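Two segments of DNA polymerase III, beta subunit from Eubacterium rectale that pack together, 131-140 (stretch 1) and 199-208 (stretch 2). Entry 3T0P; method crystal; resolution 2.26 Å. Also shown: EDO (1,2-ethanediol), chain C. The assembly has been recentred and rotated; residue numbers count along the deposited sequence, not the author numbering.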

# COMPACT_ATOMS: atom_id res chain seq x y z
N SER B 131 -26.44 4.01 13.30
CA SER B 131 -25.69 2.76 13.12
C SER B 131 -24.26 3.14 12.80
O SER B 131 -24.00 4.26 12.36
CB SER B 131 -26.30 1.87 12.02
OG SER B 131 -26.19 2.39 10.71
N GLN B 132 -23.33 2.24 13.10
CA GLN B 132 -21.93 2.41 12.76
C GLN B 132 -21.82 2.68 11.25
O GLN B 132 -21.07 3.56 10.84
CB GLN B 132 -21.15 1.13 13.13
CG GLN B 132 -20.73 1.04 14.58
CD GLN B 132 -19.97 -0.24 14.87
OE1 GLN B 132 -19.51 -0.96 13.97
NE2 GLN B 132 -19.89 -0.58 16.13
N PHE B 133 -22.62 1.94 10.44
CA PHE B 133 -22.67 2.06 8.99
C PHE B 133 -23.05 3.49 8.56
O PHE B 133 -22.35 4.09 7.76
CB PHE B 133 -23.69 1.07 8.41
CG PHE B 133 -23.83 1.19 6.91
CD1 PHE B 133 -22.87 0.62 6.06
CD2 PHE B 133 -24.89 1.88 6.34
CE1 PHE B 133 -22.98 0.76 4.68
CE2 PHE B 133 -25.00 2.00 4.95
CZ PHE B 133 -24.06 1.43 4.13
N THR B 134 -24.16 4.01 9.10
CA THR B 134 -24.66 5.35 8.76
C THR B 134 -23.60 6.41 9.09
O THR B 134 -23.35 7.28 8.25
CB THR B 134 -25.97 5.59 9.49
OG1 THR B 134 -26.91 4.62 9.04
CG2 THR B 134 -26.51 6.98 9.28
N LEU B 135 -22.95 6.31 10.26
CA LEU B 135 -21.96 7.31 10.65
C LEU B 135 -20.73 7.23 9.77
O LEU B 135 -20.21 8.26 9.35
CB LEU B 135 -21.58 7.17 12.15
CG LEU B 135 -20.50 8.14 12.66
CD1 LEU B 135 -20.92 9.64 12.46
CD2 LEU B 135 -20.15 7.84 14.11
N LYS B 136 -20.25 6.02 9.51
CA LYS B 136 -19.07 5.83 8.68
C LYS B 136 -19.36 6.29 7.27
O LYS B 136 -18.54 7.01 6.69
CB LYS B 136 -18.60 4.37 8.71
CG LYS B 136 -17.21 4.16 8.12
CD LYS B 136 -16.68 2.74 8.41
CE LYS B 136 -15.27 2.54 7.88
NZ LYS B 136 -14.62 1.36 8.50
N GLU B 137 -20.54 5.97 6.75
CA GLU B 137 -20.93 6.35 5.39
C GLU B 137 -21.13 7.84 5.23
O GLU B 137 -20.71 8.37 4.22
CB GLU B 137 -22.20 5.62 4.95
CG GLU B 137 -21.94 4.22 4.41
CD GLU B 137 -21.31 4.14 3.03
OE1 GLU B 137 -22.04 4.32 2.03
OE2 GLU B 137 -20.09 3.87 2.94
N VAL B 138 -21.76 8.51 6.20
CA VAL B 138 -21.98 9.95 6.07
C VAL B 138 -20.64 10.71 6.11
O VAL B 138 -20.51 11.72 5.43
CB VAL B 138 -23.05 10.52 7.04
CG1 VAL B 138 -22.52 10.74 8.46
CG2 VAL B 138 -23.63 11.80 6.49
N ILE B 139 -19.63 10.20 6.85
CA ILE B 139 -18.31 10.85 6.89
C ILE B 139 -17.64 10.62 5.51
O ILE B 139 -17.09 11.56 4.93
CB ILE B 139 -17.43 10.30 8.06
CG1 ILE B 139 -18.00 10.67 9.45
CG2 ILE B 139 -15.96 10.74 7.92
CD1 ILE B 139 -17.36 9.78 10.66
N ARG B 140 -17.71 9.39 4.99
CA ARG B 140 -17.09 9.08 3.69
C ARG B 140 -17.69 9.99 2.58
O ARG B 140 -16.95 10.51 1.75
CB ARG B 140 -17.28 7.61 3.34
CG ARG B 140 -16.48 7.14 2.11
CD ARG B 140 -16.72 5.66 1.80
NE ARG B 140 -18.11 5.37 1.48
CZ ARG B 140 -18.64 5.46 0.25
NH1 ARG B 140 -17.87 5.80 -0.78
NH2 ARG B 140 -19.91 5.17 0.05
N THR B 199 -11.14 14.56 13.78
CA THR B 199 -11.96 13.69 14.64
C THR B 199 -12.72 12.67 13.82
O THR B 199 -12.72 11.49 14.14
CB THR B 199 -12.91 14.53 15.47
OG1 THR B 199 -12.12 15.27 16.39
CG2 THR B 199 -13.98 13.68 16.18
N LEU B 200 -13.37 13.14 12.76
CA LEU B 200 -14.15 12.34 11.82
C LEU B 200 -13.27 11.42 11.03
O LEU B 200 -13.65 10.26 10.85
CB LEU B 200 -14.99 13.24 10.92
CG LEU B 200 -15.98 14.14 11.69
CD1 LEU B 200 -16.68 15.05 10.75
CD2 LEU B 200 -16.99 13.31 12.50
N GLN B 201 -12.08 11.86 10.61
CA GLN B 201 -11.14 11.00 9.88
C GLN B 201 -10.64 9.86 10.78
O GLN B 201 -10.63 8.71 10.35
CB GLN B 201 -9.94 11.79 9.36
CG GLN B 201 -10.23 12.65 8.15
CD GLN B 201 -9.14 13.67 7.87
OE1 GLN B 201 -8.35 14.06 8.76
NE2 GLN B 201 -9.10 14.18 6.65
N GLU B 202 -10.27 10.17 12.03
CA GLU B 202 -9.77 9.15 12.97
C GLU B 202 -10.86 8.17 13.40
O GLU B 202 -10.59 6.98 13.55
CB GLU B 202 -9.12 9.82 14.20
CG GLU B 202 -7.88 10.65 13.86
CD GLU B 202 -6.86 9.99 12.95
OE1 GLU B 202 -6.50 8.82 13.20
OE2 GLU B 202 -6.44 10.63 11.96
N ILE B 203 -12.10 8.66 13.56
CA ILE B 203 -13.19 7.78 13.96
C ILE B 203 -13.56 6.81 12.80
O ILE B 203 -13.93 5.66 13.07
CB ILE B 203 -14.38 8.55 14.58
CG1 ILE B 203 -15.19 7.64 15.48
CG2 ILE B 203 -15.24 9.26 13.57
CD1 ILE B 203 -15.80 8.33 16.63
N SER B 204 -13.40 7.25 11.52
CA SER B 204 -13.59 6.41 10.34
C SER B 204 -12.69 5.16 10.40
O SER B 204 -13.12 4.08 10.01
CB SER B 204 -13.27 7.19 9.07
OG SER B 204 -14.41 7.90 8.65
N LYS B 205 -11.47 5.31 10.91
CA LYS B 205 -10.47 4.24 11.01
C LYS B 205 -10.76 3.23 12.14
O LYS B 205 -10.20 2.15 12.12
CB LYS B 205 -9.08 4.85 11.24
CG LYS B 205 -8.54 5.69 10.09
CD LYS B 205 -7.21 6.28 10.50
CE LYS B 205 -6.67 7.27 9.52
NZ LYS B 205 -5.46 7.94 10.06
N ILE B 206 -11.58 3.58 13.16
CA ILE B 206 -11.79 2.64 14.27
C ILE B 206 -13.21 2.09 14.34
O ILE B 206 -13.46 1.16 15.12
CB ILE B 206 -11.36 3.22 15.63
CG1 ILE B 206 -12.10 4.54 16.00
CG2 ILE B 206 -9.85 3.36 15.68
CD1 ILE B 206 -11.88 4.99 17.46
N ILE B 207 -14.14 2.63 13.53
CA ILE B 207 -15.53 2.20 13.50
C ILE B 207 -15.65 1.11 12.43
O ILE B 207 -15.36 1.34 11.25
CB ILE B 207 -16.50 3.42 13.30
CG1 ILE B 207 -17.16 3.79 14.61
CG2 ILE B 207 -17.56 3.22 12.24
CD1 ILE B 207 -17.70 5.21 14.64
N PRO B 208 -16.03 -0.12 12.86
CA PRO B 208 -16.13 -1.24 11.90
C PRO B 208 -17.11 -0.96 10.76
O PRO B 208 -16.80 -1.25 9.60
CB PRO B 208 -16.58 -2.42 12.76
CG PRO B 208 -16.12 -2.07 14.14
CD PRO B 208 -16.33 -0.57 14.23
C1 EDO C . -12.70 7.26 -1.96
O1 EDO C . -12.67 6.21 -2.94
C2 EDO C . -14.13 7.65 -1.62
O2 EDO C . -14.89 6.50 -1.19
O HOH W 1 -15.90 6.95 6.60

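How does Lys136 reach the other segment when its CA-to-CB bond points sideways? All four of its chi angles lie in the t well, so the chain is fully extended and carries its end nearer to the other segment. That reach brings Lys136 NZ to 2.8 Å from Ile207 O, where it donates a hydrogen bond across the contact. Ile207 itself lies in loop or turn. On the way, Lys136 CB lies 3.9 Å from Ile207 CG2, so the aliphatic part of the lysine packs as well.

What holds the apolar side of the contact together? Ile139, with chi1 m and chi2 t, points toward the partner helix and places CD1 3.6 Å from Ile203 CG2 and 4.0 Å from Leu200 CD2. A single methyl thus touches residues almost one turn apart. Further along, Leu135 (t, p) brings CD2 within 3.6 Å of Ile207 CD1. Ile207 has an off-well chi1 of -103°, yet its chi2 is t, and its branches meet both Leu135 and Lys136.

Where do the helices come closest in backbone, and what fills the space? Lys136 CA and Ser204 CA are 5.8 Å apart, and a water lies beside this close approach. This water donates to Lys136 O at 2.6 Å and hydrogen-bonds Ser204 OG at 2.7 Å, linking the helices. The m rotamer of Ser204 also sets OG 3.3 Å from Ile139 CG2.

What does Arg140 do, so near yet outside the contact? Its end leads away from the partner helix: chi3 turns to p, and Arg140 NE meets Glu137 OE2 at 2.9 Å in a salt bridge, one helical turn back. Arg140 NH1 donates to O2 of the ethanediol at 3.1 Å.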